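Local coordinates for protein D,D-dipeptidase/D,D-carboxypeptidase (Enterococcus faecalis, PDB 4MUQ) that probably cleaves D-Ala-D-Ala dipeptides and terminal D-alanine as a zinc-dependent D,D-peptidase of vancomycin resistance, with a hedgehog/DD-peptidase fold, at residues R75-E78 and E79-I83; S177-M180 and Q181-F185; I62-G65 and N66-V69; I135-E138 and F139-A143. All coordinates share one frame; numbering follows the deposited sequence. Where two conformers were deposited one is given.

In the fold
All four contacts are partly buried. Contact 1 is at the active site. Its buried R75 and Q80 reach the bound phosphinate, while the start of helix 77-91 beside them is more exposed. Contacts 3 and 4 touch each other. The turn before strand 68-72 leans on helix 134-142, with I62 against F139 and I135 against S67. Contact 4 adds a salt-bridge network of D137, R140 and R141. Contact 2 lies on helix 176-183, about 15 Å from contact 4, centre to centre. It ends its helix with a Schellman motif, as contact 3 does for helix 49-62. I62, I68, F139, I179 and M180 are buried; N66, E138 and Q181 are exposed.

Contact 1 of 4, residues R75-E78 and E79-I83; sequences RSLE and EQTAI. With 2D8 ((2R)-3-[(R)-[(1S)-1-aminoethyl](hydroxy)phosphoryl]-2-methylpropanoic acid), chain D; LY0 ((2R)-3-[(R)-[(1R)-1-aminoethyl](hydroxy)phosphoryl]-2-methylpropanoic acid), chain C.
R75 lays the side of its guanidinium against the amide oxygen of Q80. R75 NE and NH2 both donate to Q80 OE1, at 3.0 Å and 2.9 Å. The two flat groups are nearly coplanar, 20° apart. NH2 meets OE1 on a lone pair. The grip of two N-H groups on one oxygen fixes the rotation of both side chains. I83 CD1 sits over one face of the guanidinium, 3.5 Å from R75 NE. The other end of the guanidinium faces the ligand. R75 NH2 donates to the phosphinate oxygen O31 of either bound isomer, 2D8 or LY0, at 2.8 Å, and NH1 donates to the same oxygen. Q80 turns its NE2 to the ligand carboxylate, 3.0 Å from O62, because its chain bends at chi2 (70°).

S76 caps the start of helix 77-91. S76 OG accepts from E79 N. In one of two conformers of E79, S76 N donates almost straight to E79 OE1 at 3.0 Å. That oxygen is met from above the carboxylate plane. One turn on, T81 N and T81 OG1 reach L77 O from opposite faces of its carbonyl plane; OG1 is 2.8 Å away.

S106 and A101 also hold the ligand, and H108 lies beside R75. S76 and E79 form a capping box, which starts the helix next to the zinc-dependent D,D-peptidase site.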
loop_
_atom_site.group_PDB
_atom_site.type_symbol
_atom_site.label_atom_id
_atom_site.label_comp_id
_atom_site.label_asym_id
_atom_site.label_seq_id
_atom_site.Cartn_x
_atom_site.Cartn_y
_atom_site.Cartn_z
ATOM N N ARG A 75 7.295 -7.956 -7.139
ATOM C CA ARG A 75 8.448 -8.027 -8.034
ATOM C C ARG A 75 9.707 -8.000 -7.199
ATOM O O ARG A 75 9.816 -7.232 -6.232
ATOM C CB ARG A 75 8.445 -6.872 -9.042
ATOM C CG ARG A 75 7.166 -6.847 -9.860
ATOM C CD ARG A 75 7.261 -6.057 -11.146
ATOM N NE ARG A 75 7.481 -4.628 -10.943
ATOM C CZ ARG A 75 6.604 -3.664 -11.253
ATOM N NH1 ARG A 75 5.397 -3.934 -11.736
ATOM N NH2 ARG A 75 6.936 -2.407 -11.049
ATOM N N SER A 76 10.641 -8.862 -7.560
ATOM C CA SER A 76 11.950 -8.896 -6.938
ATOM C C SER A 76 12.801 -7.747 -7.456
ATOM O O SER A 76 12.457 -7.083 -8.432
ATOM C CB SER A 76 12.648 -10.189 -7.298
ATOM O OG SER A 76 12.883 -10.247 -8.700
ATOM N N LEU A 77 13.950 -7.553 -6.823
ATOM C CA LEU A 77 14.871 -6.510 -7.253
ATOM C C LEU A 77 15.353 -6.724 -8.691
ATOM O O LEU A 77 15.410 -5.777 -9.482
ATOM C CB LEU A 77 16.070 -6.471 -6.308
ATOM C CG LEU A 77 17.175 -5.492 -6.711
ATOM C CD1 LEU A 77 16.671 -4.057 -6.698
ATOM C CD2 LEU A 77 18.367 -5.649 -5.781
ATOM N N GLU A 78 15.695 -7.965 -9.036
ATOM C CA GLU A 78 16.113 -8.231 -10.413
ATOM C C GLU A 78 15.016 -7.927 -11.427
ATOM O O GLU A 78 15.295 -7.376 -12.495
ATOM C CB GLU A 78 16.683 -9.650 -10.583
ATOM C CG GLU A 78 15.665 -10.804 -10.573
ATOM C CD GLU A 78 15.000 -11.065 -11.936
ATOM O OE1 GLU A 78 14.017 -11.836 -11.959
ATOM O OE2 GLU A 78 15.444 -10.516 -12.977
ATOM N N GLU A 79 13.767 -8.258 -11.100
ATOM C CA GLU A 79 12.642 -7.951 -11.981
ATOM C C GLU A 79 12.475 -6.448 -12.181
ATOM O O GLU A 79 12.271 -5.955 -13.300
ATOM C CB GLU A 79 11.347 -8.489 -11.392
ATOM C CG GLU A 79 11.210 -9.984 -11.386
ATOM C CD GLU A 79 9.905 -10.386 -10.743
ATOM O OE1 GLU A 79 9.933 -10.905 -9.610
ATOM O OE2 GLU A 79 8.848 -10.142 -11.362
ATOM N N GLN A 80 12.515 -5.699 -11.079
ATOM C CA GLN A 80 12.330 -4.261 -11.175
ATOM C C GLN A 80 13.459 -3.609 -11.986
ATOM O O GLN A 80 13.231 -2.679 -12.776
ATOM C CB GLN A 80 12.248 -3.647 -9.776
ATOM C CG GLN A 80 11.931 -2.158 -9.772
ATOM C CD GLN A 80 10.498 -1.880 -10.197
ATOM O OE1 GLN A 80 9.641 -2.769 -10.154
ATOM N NE2 GLN A 80 10.232 -0.643 -10.606
ATOM N N THR A 81 14.670 -4.116 -11.797
ATOM C CA THR A 81 15.834 -3.626 -12.527
ATOM C C THR A 81 15.677 -3.894 -14.022
ATOM O O THR A 81 15.920 -3.005 -14.865
ATOM C CB THR A 81 17.118 -4.285 -12.001
ATOM O OG1 THR A 81 17.236 -4.014 -10.591
ATOM C CG2 THR A 81 18.349 -3.738 -12.683
ATOM N N ALA A 82 15.245 -5.111 -14.365
ATOM C CA ALA A 82 15.011 -5.456 -15.773
ATOM C C ALA A 82 13.927 -4.577 -16.394
ATOM O O ALA A 82 14.056 -4.145 -17.545
ATOM C CB ALA A 82 14.645 -6.936 -15.909
ATOM N N ILE A 83 12.868 -4.304 -15.644
ATOM C CA ILE A 83 11.794 -3.476 -16.189
ATOM C C ILE A 83 12.318 -2.070 -16.437
ATOM O O ILE A 83 12.086 -1.497 -17.503
ATOM C CB ILE A 83 10.562 -3.434 -15.270
ATOM C CG1 ILE A 83 9.874 -4.797 -15.256
ATOM C CG2 ILE A 83 9.582 -2.328 -15.698
ATOM C CD1 ILE A 83 8.897 -4.946 -14.100
HETATM C C4 2D8 D . 5.219 1.782 -11.795
HETATM C C5 2D8 D . 5.538 1.853 -10.335
HETATM C C6 2D8 D . 6.681 0.905 -10.005
HETATM C C7 2D8 D . 5.872 3.294 -9.995
HETATM N N1 2D8 D . 3.532 -0.915 -14.486
HETATM P P 2D8 D . 4.187 0.367 -12.267
HETATM C C1 2D8 D . 5.882 -0.359 -14.146
HETATM C C2 2D8 D . 4.432 0.070 -14.041
HETATM O O31 2D8 D . 4.642 -0.852 -11.432
HETATM O O32 2D8 D . 2.662 0.563 -11.984
HETATM O O61 2D8 D . 6.671 0.400 -8.895
HETATM O O62 2D8 D . 7.563 0.720 -10.827
HETATM P P LY0 C . 4.188 0.360 -12.270
HETATM C C1 LY0 C . 5.907 -0.363 -14.122
HETATM N N1 LY0 C . 4.213 1.085 -14.834
HETATM C C2 LY0 C . 4.428 -0.049 -14.026
HETATM C C4 LY0 C . 5.223 1.776 -11.803
HETATM C C5 LY0 C . 5.538 1.852 -10.340
HETATM C C6 LY0 C . 6.681 0.906 -10.006
HETATM C C7 LY0 C . 5.871 3.293 -9.997
HETATM O O31 LY0 C . 4.631 -0.850 -11.416
HETATM O O32 LY0 C . 2.664 0.564 -11.982
HETATM O O61 LY0 C . 6.671 0.401 -8.895
HETATM O O62 LY0 C . 7.563 0.720 -10.827
#

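Contact 2 of 4, residues S177-M180 and Q181-F185; sequences SKIM and QENGF
K178 and Q181 run side by side, pointing the same way, and meet at their polar ends. K178 NZ donates to Q181 OE1 at 2.9 Å, in the carbonyl plane of the amide. The lysine bends at chi2 (65°), and its CD and CE also lie against that oxygen. D145 takes the same NZ in a salt bridge. E182 packs across K178 at about a right angle, with OE2 3.7 Å from K178 CG.

Backbone bonds carry the helix to its end. Q181 N donates to S177 O, and E182 N donates to K178 O. I179 O accepts twice from N183: from N at 3.1 Å and from ND2 at 3.0 Å. The two donors come from opposite faces of the carbonyl plane. The asparagine amide therefore closes back over the last turn. G184 then leaves the helix with positive phi. F185 N returns to M180 O at 2.8 Å, and the end is a Schellman motif.

The apolar contact is between M180 and F185, which meet at CB and CB, 4.1 Å apart. M180 CE swings back to F185 O, 3.6 Å away. One ring face of F185 is covered by N183 CB.

I179, M180 and F185 turn to helix 187-194, where Y190 touches all three. K178, I179 and E182 rest on F205 of strand 203-205.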
loop_
_atom_site.group_PDB
_atom_site.type_symbol
_atom_site.label_atom_id
_atom_site.label_comp_id
_atom_site.label_asym_id
_atom_site.label_seq_id
_atom_site.Cartn_x
_atom_site.Cartn_y
_atom_site.Cartn_z
ATOM N N SER A 177 -6.854 3.465 4.424
ATOM C CA SER A 177 -7.276 3.700 3.045
ATOM C C SER A 177 -8.522 4.572 2.959
ATOM O O SER A 177 -8.669 5.376 2.028
ATOM C CB SER A 177 -7.509 2.368 2.330
ATOM O OG SER A 177 -8.434 1.578 3.037
ATOM N N LYS A 178 -9.414 4.418 3.931
ATOM C CA LYS A 178 -10.653 5.183 3.961
ATOM C C LYS A 178 -10.383 6.623 4.368
ATOM O O LYS A 178 -10.959 7.555 3.795
ATOM C CB LYS A 178 -11.662 4.541 4.914
ATOM C CG LYS A 178 -13.058 5.116 4.813
ATOM C CD LYS A 178 -13.651 4.828 3.443
ATOM C CE LYS A 178 -15.106 5.276 3.389
ATOM N NZ LYS A 178 -15.737 4.911 2.091
ATOM N N ILE A 179 -9.506 6.806 5.354
ATOM C CA ILE A 179 -9.147 8.148 5.796
ATOM C C ILE A 179 -8.471 8.875 4.632
ATOM O O ILE A 179 -8.745 10.046 4.395
ATOM C CB ILE A 179 -8.216 8.088 7.013
ATOM C CG1 ILE A 179 -8.934 7.420 8.179
ATOM C CG2 ILE A 179 -7.748 9.482 7.415
ATOM C CD1 ILE A 179 -8.009 7.002 9.296
ATOM N N MET A 180 -7.621 8.178 3.878
ATOM C CA MET A 180 -6.989 8.793 2.714
ATOM C C MET A 180 -8.020 9.186 1.660
ATOM O O MET A 180 -7.939 10.271 1.083
ATOM C CB MET A 180 -5.945 7.862 2.121
ATOM C CG MET A 180 -4.748 7.672 3.043
ATOM S SD MET A 180 -3.650 6.358 2.519
ATOM C CE MET A 180 -3.198 6.920 0.883
ATOM N N GLN A 181 -9.006 8.320 1.447
ATOM C CA GLN A 181 -10.062 8.601 0.486
ATOM C C GLN A 181 -10.868 9.823 0.912
ATOM O O GLN A 181 -11.121 10.713 0.100
ATOM C CB GLN A 181 -10.988 7.396 0.331
ATOM C CG GLN A 181 -12.146 7.647 -0.647
ATOM C CD GLN A 181 -13.263 6.627 -0.526
ATOM O OE1 GLN A 181 -13.779 6.379 0.564
ATOM N NE2 GLN A 181 -13.642 6.031 -1.651
ATOM N N GLU A 182 -11.257 9.874 2.187
ATOM C CA GLU A 182 -12.058 10.979 2.706
ATOM C C GLU A 182 -11.351 12.325 2.568
ATOM O O GLU A 182 -11.995 13.353 2.354
ATOM C CB GLU A 182 -12.415 10.742 4.175
ATOM C CG GLU A 182 -13.344 9.565 4.432
ATOM C CD GLU A 182 -13.428 9.195 5.909
ATOM O OE1 GLU A 182 -12.701 9.810 6.721
ATOM O OE2 GLU A 182 -14.219 8.287 6.253
ATOM N N ASN A 183 -10.028 12.318 2.699
ATOM C CA ASN A 183 -9.251 13.556 2.670
ATOM C C ASN A 183 -8.596 13.869 1.328
ATOM O O ASN A 183 -7.963 14.923 1.176
ATOM C CB ASN A 183 -8.174 13.520 3.750
ATOM C CG ASN A 183 -8.739 13.726 5.130
ATOM O OD1 ASN A 183 -9.027 14.854 5.529
ATOM N ND2 ASN A 183 -8.915 12.640 5.867
ATOM N N GLY A 184 -8.753 12.960 0.365
ATOM C CA GLY A 184 -8.085 13.062 -0.926
ATOM C C GLY A 184 -6.566 12.985 -0.840
ATOM O O GLY A 184 -5.866 13.685 -1.580
ATOM N N PHE A 185 -6.057 12.140 0.053
ATOM C CA PHE A 185 -4.620 12.075 0.326
ATOM C C PHE A 185 -3.905 11.042 -0.517
ATOM O O PHE A 185 -4.370 9.908 -0.638
ATOM C CB PHE A 185 -4.378 11.656 1.780
ATOM C CG PHE A 185 -4.611 12.733 2.796
ATOM C CD1 PHE A 185 -4.580 14.074 2.454
ATOM C CD2 PHE A 185 -4.845 12.380 4.123
ATOM C CE1 PHE A 185 -4.781 15.054 3.429
ATOM C CE2 PHE A 185 -5.046 13.344 5.098
ATOM C CZ PHE A 185 -5.017 14.680 4.752
#

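Contact 3 of 4, residues I62-G65 and N66-V69; sequences ISAG and NSIV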
loop_
_atom_site.group_PDB
_atom_site.type_symbol
_atom_site.label_atom_id
_atom_site.label_comp_id
_atom_site.label_asym_id
_atom_site.label_seq_id
_atom_site.Cartn_x
_atom_site.Cartn_y
_atom_site.Cartn_z
ATOM N N ILE A 62 -17.745 -6.980 -5.853
ATOM C CA ILE A 62 -18.149 -6.309 -7.085
ATOM C C ILE A 62 -18.498 -7.278 -8.220
ATOM O O ILE A 62 -18.796 -6.844 -9.335
ATOM C CB ILE A 62 -17.051 -5.340 -7.583
ATOM C CG1 ILE A 62 -15.821 -6.116 -8.058
ATOM C CG2 ILE A 62 -16.670 -4.349 -6.482
ATOM C CD1 ILE A 62 -14.725 -5.241 -8.643
ATOM N N SER A 63 -18.459 -8.578 -7.936
ATOM C CA SER A 63 -18.738 -9.610 -8.944
ATOM C C SER A 63 -17.885 -9.448 -10.207
ATOM O O SER A 63 -18.402 -9.432 -11.329
ATOM C CB SER A 63 -20.227 -9.632 -9.302
ATOM O OG SER A 63 -21.017 -9.881 -8.153
ATOM N N ALA A 64 -16.580 -9.341 -10.011
ATOM C CA ALA A 64 -15.645 -9.085 -11.098
ATOM C C ALA A 64 -15.567 -10.259 -12.070
ATOM O O ALA A 64 -15.305 -10.070 -13.258
ATOM C CB ALA A 64 -14.279 -8.780 -10.542
ATOM N N GLY A 65 -15.799 -11.465 -11.561
ATOM C CA GLY A 65 -15.656 -12.661 -12.374
ATOM C C GLY A 65 -14.241 -12.768 -12.919
ATOM O O GLY A 65 -13.273 -12.824 -12.162
ATOM N N ASN A 66 -14.128 -12.774 -14.241
ATOM C CA ASN A 66 -12.840 -12.797 -14.911
ATOM C C ASN A 66 -12.553 -11.499 -15.647
ATOM O O ASN A 66 -11.632 -11.441 -16.454
ATOM C CB ASN A 66 -12.802 -13.953 -15.911
ATOM C CG ASN A 66 -12.940 -15.290 -15.243
ATOM O OD1 ASN A 66 -12.027 -15.731 -14.541
ATOM N ND2 ASN A 66 -14.079 -15.945 -15.440
ATOM N N SER A 67 -13.343 -10.463 -15.369
ATOM C CA SER A 67 -13.213 -9.213 -16.109
ATOM C C SER A 67 -11.987 -8.392 -15.702
ATOM O O SER A 67 -11.508 -7.568 -16.485
ATOM C CB SER A 67 -14.500 -8.385 -16.002
ATOM O OG SER A 67 -14.840 -8.149 -14.648
ATOM N N ILE A 68 -11.478 -8.627 -14.495
ATOM C CA ILE A 68 -10.267 -7.956 -14.036
ATOM C C ILE A 68 -9.176 -8.983 -13.828
ATOM O O ILE A 68 -9.393 -10.008 -13.181
ATOM C CB ILE A 68 -10.478 -7.196 -12.711
ATOM C CG1 ILE A 68 -11.479 -6.057 -12.909
ATOM C CG2 ILE A 68 -9.147 -6.651 -12.184
ATOM C CD1 ILE A 68 -11.929 -5.393 -11.615
ATOM N N VAL A 69 -8.004 -8.713 -14.386
ATOM C CA VAL A 69 -6.879 -9.608 -14.188
ATOM C C VAL A 69 -5.719 -8.915 -13.482
ATOM O O VAL A 69 -5.461 -7.720 -13.695
ATOM C CB VAL A 69 -6.399 -10.219 -15.513
ATOM C CG1 VAL A 69 -7.508 -11.055 -16.146
ATOM C CG2 VAL A 69 -5.948 -9.136 -16.454
HETATM O O HOH W 1 -11.731 -10.486 -12.275
#
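N66 follows G65 in a tight turn, and its backbone O is bound by the N119 side chain. Next, S67 N donates to A64 O at 2.9 Å, which closes a type II' beta turn from A64 to S67. G65 is the second residue of that turn and has positive phi. The turn joins helix 49-62 to strand 68-72, the edge strand of an antiparallel sheet of the family's fold. The helix itself ends in a Schellman motif, with S63 the first residue to leave it.

S67 OG also points back to A64 O. Its torsion, between the backbone N and the carbonyl carbon (chi1 56°), puts it there, but the very short separation makes the details of this bond doubtful. I68 opens the strand. I68 N donates to a water at 2.9 Å, and that water donates to G65 O at 2.8 Å, so it bridges the G65 carbonyl in the turn to the first strand residue. The end of the I68 side chain comes back to I62 and A64. Its CD1 is 4.1 Å from I62 CD1, where the two isoleucines cross at about a right angle, and 4.3 Å from A64 CB. F59 and F139 pack on I68 as well.

Contact 4 of 4, residues I135-E138 and F139-A143; sequences ICDE and FRRAA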
loop_
_atom_site.group_PDB
_atom_site.type_symbol
_atom_site.label_atom_id
_atom_site.label_comp_id
_atom_site.label_asym_id
_atom_site.label_seq_id
_atom_site.Cartn_x
_atom_site.Cartn_y
_atom_site.Cartn_z
ATOM N N ILE A 135 -16.614 -2.072 -14.535
ATOM C CA ILE A 135 -16.159 -2.935 -13.453
ATOM C C ILE A 135 -14.861 -2.447 -12.812
ATOM O O ILE A 135 -14.684 -2.569 -11.602
ATOM C CB ILE A 135 -16.037 -4.414 -13.927
ATOM C CG1 ILE A 135 -15.846 -5.351 -12.734
ATOM C CG2 ILE A 135 -14.923 -4.580 -14.957
ATOM C CD1 ILE A 135 -17.028 -5.359 -11.778
ATOM N N CYS A 136 -13.958 -1.882 -13.613
ATOM C CA CYS A 136 -12.695 -1.390 -13.077
ATOM C C CYS A 136 -12.928 -0.235 -12.116
ATOM O O CYS A 136 -12.253 -0.118 -11.091
ATOM C CB CYS A 136 -11.743 -0.958 -14.191
ATOM S SG CYS A 136 -11.217 -2.305 -15.253
ATOM N N ASP A 137 -13.896 0.616 -12.442
ATOM C CA ASP A 137 -14.214 1.727 -11.554
ATOM C C ASP A 137 -14.995 1.268 -10.324
ATOM O O ASP A 137 -14.874 1.871 -9.254
ATOM C CB ASP A 137 -14.977 2.834 -12.273
ATOM C CG ASP A 137 -14.772 4.181 -11.615
ATOM O OD1 ASP A 137 -13.604 4.531 -11.344
ATOM O OD2 ASP A 137 -15.773 4.873 -11.341
ATOM N N GLU A 138 -15.776 0.203 -10.466
ATOM C CA GLU A 138 -16.401 -0.417 -9.301
ATOM C C GLU A 138 -15.333 -0.903 -8.330
ATOM O O GLU A 138 -15.446 -0.707 -7.116
ATOM C CB GLU A 138 -17.293 -1.589 -9.713
ATOM C CG GLU A 138 -18.610 -1.186 -10.353
ATOM C CD GLU A 138 -19.591 -2.346 -10.432
ATOM O OE1 GLU A 138 -20.088 -2.630 -11.541
ATOM O OE2 GLU A 138 -19.869 -2.972 -9.386
ATOM N N PHE A 139 -14.280 -1.521 -8.854
ATOM C CA PHE A 139 -13.162 -1.901 -8.010
ATOM C C PHE A 139 -12.559 -0.676 -7.324
ATOM O O PHE A 139 -12.313 -0.674 -6.106
ATOM C CB PHE A 139 -12.065 -2.632 -8.802
ATOM C CG PHE A 139 -10.884 -3.014 -7.950
ATOM C CD1 PHE A 139 -10.821 -4.270 -7.361
ATOM C CD2 PHE A 139 -9.861 -2.111 -7.708
ATOM C CE1 PHE A 139 -9.752 -4.622 -6.543
ATOM C CE2 PHE A 139 -8.794 -2.441 -6.880
ATOM C CZ PHE A 139 -8.739 -3.708 -6.306
ATOM N N ARG A 140 -12.272 0.347 -8.124
ATOM C CA ARG A 140 -11.579 1.526 -7.635
ATOM C C ARG A 140 -12.379 2.197 -6.527
ATOM O O ARG A 140 -11.807 2.647 -5.529
ATOM C CB ARG A 140 -11.302 2.486 -8.799
ATOM C CG ARG A 140 -10.572 3.752 -8.425
ATOM C CD ARG A 140 -10.464 4.654 -9.638
ATOM N NE ARG A 140 -9.447 4.205 -10.594
ATOM C CZ ARG A 140 -9.722 3.635 -11.768
ATOM N NH1 ARG A 140 -10.971 3.398 -12.135
ATOM N NH2 ARG A 140 -8.737 3.287 -12.585
ATOM N N ARG A 141 -13.697 2.235 -6.675
ATOM C CA ARG A 141 -14.556 2.880 -5.684
ATOM C C ARG A 141 -14.750 2.034 -4.418
ATOM O O ARG A 141 -14.955 2.568 -3.329
ATOM C CB ARG A 141 -15.896 3.281 -6.308
ATOM C CG ARG A 141 -15.761 4.368 -7.381
ATOM C CD ARG A 141 -17.115 4.797 -7.937
ATOM N NE ARG A 141 -17.035 6.047 -8.694
ATOM C CZ ARG A 141 -18.065 6.863 -8.902
ATOM N NH1 ARG A 141 -19.260 6.568 -8.407
ATOM N NH2 ARG A 141 -17.902 7.977 -9.602
ATOM N N ALA A 142 -14.669 0.712 -4.556
ATOM C CA ALA A 142 -14.790 -0.189 -3.401
ATOM C C ALA A 142 -13.482 -0.329 -2.616
ATOM O O ALA A 142 -13.489 -0.571 -1.403
ATOM C CB ALA A 142 -15.267 -1.550 -3.841
ATOM N N ALA A 143 -12.363 -0.179 -3.309
ATOM C CA ALA A 143 -11.051 -0.462 -2.743
ATOM C C ALA A 143 -10.766 0.159 -1.362
ATOM O O ALA A 143 -10.272 -0.544 -0.469
ATOM C CB ALA A 143 -9.953 -0.094 -3.749
#
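D137 holds two arginines of the next turn, one with each carboxylate oxygen. R140 NH1 donates to the anti lone pair of D137 OD1 at 3.0 Å, and this bond is part of a salt bridge. In one of two conformers of R141, its NE forms a second salt bridge, R141 NE to D137 OD2 at 3.2 Å. The three residues form a salt-bridge network along one side of helix 134-142. D137 CG lies anti to the backbone N (chi1 -154°), which carries the carboxylate forward over the following turn. Its plane is 39° from the R140 guanidinium and 59° from that of R141.

R140 bends at chi3, and its guanidinium meets D137 at an edge. Its N-H groups also have partners elsewhere: NE donates to Q150 OE1, NH2 to the backbone oxygens of F130 and P166, and NH1 to P131 O, while Y132 makes a cation-pi contact. R141 instead extends from CG to NE in this conformer.

Regular backbone bonds run through the helix, such as R140 N to C136 O and A142 N to E138 O. F139 sends its ring to the buried side. L55, I58 and I62 of helix 49-62 touch it there, and F169 meets it edge-to-face. Within the helix, F139 CB rests 3.4 Å from C136 O.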